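Local coordinates for DUF4785 domain-containing protein (Legionella pneumophila subsp. pneumophila, PDB 4KH9), which is of unknown function but binds calcium ions, and is built of three domains of the DUF4785 family, at residues K10-E15 / I265-L270; R22-D27 / R318-E323; A292-L297 / I352-L357. One frame throughout, in Å; residues are numbered along the deposited sequence. Where two conformers were deposited one is given.

Contact 1: K10-E15 / I265-L270; sequences KAYECE and IPSASL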
# COMPACT_ATOMS: atom_id res chain seq x y z
N LYS A 10 2.60 10.95 20.68
CA LYS A 10 1.16 10.82 20.60
C LYS A 10 0.76 9.46 21.18
O LYS A 10 1.36 8.44 20.84
CB LYS A 10 0.71 11.00 19.12
CG LYS A 10 -0.77 10.72 18.82
CD LYS A 10 -1.72 11.81 19.25
CE LYS A 10 -3.08 11.47 18.71
NZ LYS A 10 -4.15 12.26 19.36
N ALA A 11 -0.20 9.45 22.09
CA ALA A 11 -0.68 8.20 22.68
C ALA A 11 -1.71 7.53 21.76
O ALA A 11 -2.33 8.21 20.94
CB ALA A 11 -1.30 8.47 24.06
N TYR A 12 -1.85 6.20 21.88
CA TYR A 12 -2.85 5.44 21.14
C TYR A 12 -3.41 4.35 22.07
O TYR A 12 -2.76 3.96 23.04
CB TYR A 12 -2.29 4.86 19.83
CG TYR A 12 -1.28 3.74 19.97
CD1 TYR A 12 0.06 4.02 20.23
CD2 TYR A 12 -1.64 2.41 19.77
CE1 TYR A 12 1.00 3.00 20.36
CE2 TYR A 12 -0.70 1.38 19.85
CZ TYR A 12 0.62 1.68 20.15
OH TYR A 12 1.57 0.69 20.26
N GLU A 13 -4.65 3.92 21.80
CA GLU A 13 -5.32 2.86 22.54
C GLU A 13 -4.90 1.56 21.91
O GLU A 13 -5.18 1.33 20.74
CB GLU A 13 -6.86 3.05 22.55
CG GLU A 13 -7.35 4.31 23.25
CD GLU A 13 -8.85 4.48 23.37
OE1 GLU A 13 -9.56 3.47 23.58
OE2 GLU A 13 -9.32 5.64 23.31
N CYS A 14 -4.15 0.76 22.67
CA CYS A 14 -3.60 -0.50 22.18
C CYS A 14 -4.26 -1.67 22.87
O CYS A 14 -4.29 -1.72 24.10
CB CYS A 14 -2.10 -0.53 22.38
SG CYS A 14 -1.26 -1.81 21.42
N GLU A 15 -4.79 -2.61 22.07
CA GLU A 15 -5.48 -3.81 22.55
C GLU A 15 -4.52 -4.98 22.74
O GLU A 15 -4.70 -5.76 23.67
CB GLU A 15 -6.62 -4.23 21.59
CG GLU A 15 -6.21 -4.45 20.14
CD GLU A 15 -7.29 -4.89 19.17
OE1 GLU A 15 -8.50 -4.81 19.52
OE2 GLU A 15 -6.93 -5.28 18.04
N ILE A 265 1.82 5.93 14.61
CA ILE A 265 1.57 6.92 15.65
C ILE A 265 2.92 7.15 16.38
O ILE A 265 3.57 6.16 16.72
CB ILE A 265 0.44 6.45 16.58
CG1 ILE A 265 -0.91 6.41 15.82
CG2 ILE A 265 0.32 7.32 17.83
CD1 ILE A 265 -1.70 5.22 16.14
N PRO A 266 3.39 8.39 16.56
CA PRO A 266 4.69 8.60 17.23
C PRO A 266 4.57 8.36 18.74
O PRO A 266 4.60 9.29 19.54
CB PRO A 266 5.02 10.06 16.88
CG PRO A 266 3.69 10.73 16.71
CD PRO A 266 2.77 9.68 16.15
N SER A 267 4.38 7.08 19.12
CA SER A 267 4.13 6.60 20.50
C SER A 267 5.33 6.81 21.43
O SER A 267 5.17 6.72 22.64
CB SER A 267 3.78 5.12 20.47
OG SER A 267 4.67 4.39 19.62
N ALA A 268 6.52 7.04 20.86
CA ALA A 268 7.75 7.28 21.62
C ALA A 268 8.78 7.97 20.74
O ALA A 268 8.76 7.81 19.51
CB ALA A 268 8.31 5.98 22.18
N SER A 269 9.65 8.77 21.36
CA SER A 269 10.68 9.50 20.65
C SER A 269 12.02 9.45 21.36
O SER A 269 12.06 9.42 22.58
CB SER A 269 10.27 10.96 20.46
OG SER A 269 9.12 11.06 19.64
N LEU A 270 13.10 9.44 20.59
CA LEU A 270 14.48 9.52 21.09
C LEU A 270 14.84 11.00 21.25
O LEU A 270 14.49 11.81 20.36
CB LEU A 270 15.48 8.81 20.16
CG LEU A 270 15.22 7.34 19.83
CD1 LEU A 270 16.22 6.86 18.80
CD2 LEU A 270 15.26 6.46 21.07
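Lys10 and Tyr12 pack against Ile265, Pro266 and Ser267, where an inverse gamma turn centred on Pro266 leads into strand 268-278 of the C-terminal E-set domain. The chain near the N-terminus thus lies against the entry of this domain. Its anchor is the bond from Lys10 N to Pro266 O, 2.8 Å, in which the donor stands above the carbonyl plane. Lys10 O in turn receives a CA-H...O contact from Ser267 CA at 3.3 Å. The side chain of Lys10 starts with CG anti to the backbone N (chi1 173°), and this CG touches Ile265 CG2 at 3.7 Å, while Lys10 CB rests on CG and CD of Pro266; beyond, NZ leads away to a salt bridge with Glu230. Ile265 CG2 lies between Lys10 and Tyr12, and Ile265 CD1 packs on Tyr12 CB at 3.8 Å. In Tyr12, CG lies between the backbone N and the carbonyl carbon (chi1 70°), and the ring passes beside Ser267. The hydroxyls of Tyr12 and Ser267 both bond to Asp353 OD2, so these two buried polar ends share one acceptor. Ser267 CB itself meets the Tyr12 ring at its edge, in plane, 3.5 Å from Tyr12 CE1.

Contact 2: R22-D27 / R318-E323; sequences RENLHD and RAQWLE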
# COMPACT_ATOMS: atom_id res chain seq x y z
N ARG A 22 7.69 -8.63 28.35
CA ARG A 22 8.19 -7.67 29.33
C ARG A 22 9.69 -7.92 29.58
O ARG A 22 10.28 -7.31 30.47
CB ARG A 22 7.38 -7.78 30.63
CG ARG A 22 6.56 -6.56 30.99
CD ARG A 22 5.08 -6.71 30.70
NE ARG A 22 4.30 -5.73 31.45
CZ ARG A 22 3.00 -5.51 31.29
NH1 ARG A 22 2.31 -6.20 30.39
NH2 ARG A 22 2.37 -4.60 32.02
N GLU A 23 10.29 -8.82 28.79
CA GLU A 23 11.70 -9.17 28.93
C GLU A 23 12.60 -8.07 28.41
O GLU A 23 12.41 -7.56 27.31
CB GLU A 23 12.00 -10.48 28.19
CG GLU A 23 13.23 -11.18 28.73
CD GLU A 23 13.48 -12.57 28.20
OE1 GLU A 23 13.06 -12.86 27.05
OE2 GLU A 23 14.18 -13.35 28.89
N ASN A 24 13.60 -7.71 29.22
CA ASN A 24 14.60 -6.74 28.83
C ASN A 24 15.69 -7.52 28.10
O ASN A 24 16.38 -8.32 28.74
CB ASN A 24 15.13 -5.95 30.06
CG ASN A 24 16.04 -4.80 29.72
OD1 ASN A 24 16.85 -4.86 28.80
ND2 ASN A 24 15.97 -3.74 30.50
N LEU A 25 15.78 -7.36 26.77
CA LEU A 25 16.74 -8.12 25.97
C LEU A 25 17.64 -7.25 25.15
O LEU A 25 17.21 -6.27 24.54
CB LEU A 25 16.01 -9.08 25.02
CG LEU A 25 15.17 -10.16 25.67
CD1 LEU A 25 14.08 -10.65 24.72
CD2 LEU A 25 16.05 -11.30 26.21
N HIS A 26 18.90 -7.66 25.09
CA HIS A 26 19.91 -7.01 24.28
C HIS A 26 20.47 -8.03 23.30
O HIS A 26 20.85 -9.13 23.69
CB HIS A 26 21.01 -6.39 25.13
CG HIS A 26 21.93 -5.54 24.32
ND1 HIS A 26 22.98 -6.10 23.61
CD2 HIS A 26 21.92 -4.21 24.12
CE1 HIS A 26 23.58 -5.08 23.02
NE2 HIS A 26 22.98 -3.93 23.30
N ASP A 27 20.48 -7.66 22.03
CA ASP A 27 21.01 -8.47 20.94
C ASP A 27 21.98 -7.67 20.15
O ASP A 27 21.94 -6.44 20.15
CB ASP A 27 19.89 -8.99 20.02
CG ASP A 27 18.97 -9.98 20.66
OD1 ASP A 27 19.40 -11.14 20.87
OD2 ASP A 27 17.80 -9.63 20.89
N ARG A 318 18.28 -3.09 21.71
CA ARG A 318 17.77 -3.13 23.08
C ARG A 318 16.25 -3.12 23.03
O ARG A 318 15.67 -2.14 22.58
CB ARG A 318 18.30 -1.93 23.90
CG ARG A 318 17.67 -1.75 25.31
CD ARG A 318 18.07 -2.80 26.34
NE ARG A 318 19.51 -2.78 26.60
CZ ARG A 318 20.15 -3.58 27.45
NH1 ARG A 318 19.48 -4.46 28.17
NH2 ARG A 318 21.46 -3.49 27.58
N ALA A 319 15.61 -4.20 23.46
CA ALA A 319 14.15 -4.33 23.49
C ALA A 319 13.67 -4.50 24.92
O ALA A 319 14.19 -5.32 25.66
CB ALA A 319 13.70 -5.51 22.62
N GLN A 320 12.73 -3.65 25.35
CA GLN A 320 12.17 -3.70 26.70
C GLN A 320 10.76 -3.14 26.73
O GLN A 320 10.31 -2.53 25.76
CB GLN A 320 13.07 -2.98 27.73
CG GLN A 320 13.46 -1.54 27.42
CD GLN A 320 14.54 -1.12 28.39
OE1 GLN A 320 15.74 -1.20 28.09
NE2 GLN A 320 14.14 -0.70 29.58
N TRP A 321 10.04 -3.41 27.84
CA TRP A 321 8.70 -2.89 28.09
C TRP A 321 8.85 -1.50 28.67
O TRP A 321 9.61 -1.35 29.64
CB TRP A 321 7.91 -3.80 29.03
CG TRP A 321 6.56 -3.23 29.37
CD1 TRP A 321 6.24 -2.45 30.45
CD2 TRP A 321 5.36 -3.38 28.60
NE1 TRP A 321 4.91 -2.10 30.39
CE2 TRP A 321 4.35 -2.65 29.27
CE3 TRP A 321 5.03 -4.11 27.44
CZ2 TRP A 321 3.04 -2.58 28.78
CZ3 TRP A 321 3.73 -4.05 26.97
CH2 TRP A 321 2.75 -3.31 27.64
N LEU A 322 8.14 -0.49 28.11
CA LEU A 322 8.26 0.87 28.63
C LEU A 322 6.88 1.46 28.93
O LEU A 322 6.00 1.48 28.07
CB LEU A 322 9.03 1.81 27.66
CG LEU A 322 10.47 1.43 27.27
CD1 LEU A 322 10.95 2.23 26.08
CD2 LEU A 322 11.44 1.58 28.45
N GLU A 323 6.69 1.96 30.15
CA GLU A 323 5.46 2.63 30.56
C GLU A 323 5.52 4.09 30.09
O GLU A 323 6.64 4.57 29.84
CB GLU A 323 5.28 2.55 32.10
CG GLU A 323 4.91 1.18 32.64
CD GLU A 323 3.50 0.72 32.36
OE1 GLU A 323 2.59 1.57 32.24
OE2 GLU A 323 3.29 -0.52 32.31
O HOH W 1 11.17 -4.83 29.87
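In the conformer given, one of two, Arg22 lies flat on Trp321 at one end of an antiparallel strand pairing. From Arg22 CB the chain leads to CG, 3.6 Å from Trp321 CB; CD then stands over the five-membered ring in a CH-pi contact. NE lies over the five-membered ring, 3.8 Å from Trp321 CE2, and CZ comes 4.0 Å from the centroid of the six-membered ring, a cation-pi stack with the planes 10° apart. At the tip, NH1 covers CH2 and CZ2, while NH2 covers CZ2 and CE2. Trp321 NE1 donates to Glu323 OE2 at 3.0 Å with the carboxylate oxygen in the ring plane, a bond that helps set the rotation of the indole; this carboxylate is near the Arg22 charge without meeting an N-H of it. A water links Arg22 O to Trp321 N. Leu25 and Ala319 form the hydrogen-bonded pair, Leu25 N to Ala319 O and Ala319 N to Leu25 O, each 2.8 Å. Next to this pair, Arg318 NH1 donates to Asn24 OD1 at 2.7 Å, and His26 CB covers one face of that guanidinium, 3.7 Å from Arg318 CZ. Strand 25-29 is an edge strand of the five-stranded sheet: it borders 312-322, whose other neighbour is 293-302, and Leu25 and Ala319 both touch Arg294 there, while His26 and Gln320 pack on strand 325-333 of the second sheet.

Contact 3: A292-L297 / I352-L357; sequences ASRYAL and IDYGQL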
# COMPACT_ATOMS: atom_id res chain seq x y z
N ALA A 292 2.21 2.75 26.94
CA ALA A 292 2.83 1.55 27.50
C ALA A 292 2.89 0.46 26.42
O ALA A 292 1.86 0.08 25.85
CB ALA A 292 2.04 1.08 28.73
N SER A 293 4.10 0.03 26.07
CA SER A 293 4.28 -0.97 25.02
C SER A 293 5.67 -1.53 25.06
O SER A 293 6.49 -1.11 25.87
CB SER A 293 4.01 -0.34 23.64
OG SER A 293 3.93 -1.31 22.60
N ARG A 294 5.95 -2.46 24.16
CA ARG A 294 7.29 -3.01 23.99
C ARG A 294 7.97 -2.25 22.86
O ARG A 294 7.44 -2.15 21.75
CB ARG A 294 7.26 -4.52 23.73
CG ARG A 294 8.66 -5.12 23.67
CD ARG A 294 8.60 -6.62 23.51
NE ARG A 294 9.94 -7.19 23.56
CZ ARG A 294 10.68 -7.34 24.65
NH1 ARG A 294 10.23 -6.92 25.83
NH2 ARG A 294 11.89 -7.87 24.57
N TYR A 295 9.15 -1.72 23.15
CA TYR A 295 9.91 -0.94 22.18
C TYR A 295 11.29 -1.51 21.98
O TYR A 295 11.89 -2.06 22.92
CB TYR A 295 10.03 0.52 22.66
CG TYR A 295 8.72 1.25 22.77
CD1 TYR A 295 8.19 1.95 21.69
CD2 TYR A 295 8.02 1.28 23.97
CE1 TYR A 295 6.97 2.62 21.78
CE2 TYR A 295 6.81 1.98 24.09
CZ TYR A 295 6.30 2.66 22.99
OH TYR A 295 5.08 3.30 23.08
N ALA A 296 11.83 -1.34 20.76
CA ALA A 296 13.19 -1.78 20.49
C ALA A 296 13.98 -0.64 19.95
O ALA A 296 13.57 0.02 19.00
CB ALA A 296 13.21 -2.95 19.52
N LEU A 297 15.12 -0.39 20.56
CA LEU A 297 16.06 0.60 20.09
C LEU A 297 17.13 -0.11 19.31
O LEU A 297 17.84 -0.94 19.88
CB LEU A 297 16.64 1.37 21.27
CG LEU A 297 17.78 2.34 20.96
CD1 LEU A 297 17.32 3.45 19.99
CD2 LEU A 297 18.34 2.91 22.22
N ILE A 352 11.48 1.04 17.41
CA ILE A 352 10.35 0.24 16.93
C ILE A 352 9.34 0.07 18.06
O ILE A 352 9.74 -0.22 19.17
CB ILE A 352 10.80 -1.16 16.38
CG1 ILE A 352 11.79 -1.01 15.21
CG2 ILE A 352 9.59 -2.02 15.93
CD1 ILE A 352 12.54 -2.26 14.80
N ASP A 353 8.07 0.17 17.73
CA ASP A 353 6.96 -0.11 18.65
C ASP A 353 6.40 -1.45 18.23
O ASP A 353 5.77 -1.51 17.18
CB ASP A 353 5.91 1.02 18.62
CG ASP A 353 4.68 0.81 19.50
OD1 ASP A 353 4.53 -0.30 20.08
OD2 ASP A 353 3.90 1.77 19.66
N TYR A 354 6.58 -2.51 19.04
CA TYR A 354 6.08 -3.84 18.68
C TYR A 354 4.57 -3.93 18.78
O TYR A 354 3.99 -4.85 18.20
CB TYR A 354 6.72 -4.92 19.53
CG TYR A 354 8.15 -5.19 19.12
CD1 TYR A 354 8.43 -5.92 17.97
CD2 TYR A 354 9.22 -4.79 19.92
CE1 TYR A 354 9.74 -6.22 17.61
CE2 TYR A 354 10.53 -5.10 19.57
CZ TYR A 354 10.79 -5.79 18.40
OH TYR A 354 12.08 -6.09 18.04
N GLY A 355 3.93 -2.96 19.46
CA GLY A 355 2.48 -2.89 19.52
C GLY A 355 1.91 -2.51 18.17
O GLY A 355 0.81 -2.92 17.81
N GLN A 356 2.68 -1.73 17.40
CA GLN A 356 2.31 -1.26 16.07
C GLN A 356 3.01 -2.03 14.97
O GLN A 356 2.53 -2.05 13.84
CB GLN A 356 2.66 0.23 15.91
CG GLN A 356 1.74 1.17 16.67
CD GLN A 356 2.08 2.59 16.35
OE1 GLN A 356 1.75 3.10 15.29
NE2 GLN A 356 2.82 3.23 17.23
N LEU A 357 4.17 -2.63 15.30
CA LEU A 357 5.08 -3.31 14.38
C LEU A 357 5.50 -2.28 13.32
O LEU A 357 5.52 -2.55 12.12
CB LEU A 357 4.46 -4.60 13.77
CG LEU A 357 4.30 -5.77 14.73
CD1 LEU A 357 3.36 -6.82 14.16
CD2 LEU A 357 5.66 -6.41 15.05
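An Asx turn at Asp353 ends strand 345-353, which pairs antiparallel with strand 293-302. Asp353 OD1 accepts from Ser293 OG at 2.8 Å, on the syn side, and from Gly355 N at 2.8 Å; the two donors come from opposite faces of the carboxylate plane. Asp353 OD2 takes Gln356 NE2 at 3.0 Å besides the hydroxyls of Tyr12 and Ser267, so this buried carboxylate is gripped by five donors, which would probably stabilise its negative charge. With CG anti to the backbone N (chi1 178°), Asp353 brings that CG to 3.7 Å from Tyr295 CE1, ring and carboxylate planes 42° apart. On the face of Ala296 and Ile352, Tyr354 lays its ring beside strand 293-302: Tyr354 CE2 presses on Ala296 CB at 3.4 Å, and Tyr354 CD2 meets Arg294 CG at 3.8 Å. Arg294 runs on extended to NE, and its NH1 bonds to Glu23 O and Ser21 O. Backbone bonds tie Ala296 with Ile352 in both directions, and Tyr354 N to Arg294 O at 2.9 Å extends the ladder past the last bridge. An aspartate accepting from the backbone N two residues on defines the Asx turn, here within an E-set beta sandwich.

Contacts 1 and 3 are buried, whereas contact 2 lies at the surface. Contacts 2 and 3 belong to one five-stranded sheet, separated by the pairing of strands 312-322 and 293-302; Arg294 joins them by bonding to Glu23 O. Contact 1 has no strand pairing between its segments, only one backbone hydrogen bond and close packing, yet it meets contact 3 at Asp353. Chemistry follows place: a flat arginine-tryptophan stack and a bridging water at the outer strand, a carboxylate with several hydrogen-bond donors inside. In both contacts 1 and 2 residues near the N-terminus complete the C-terminal domain.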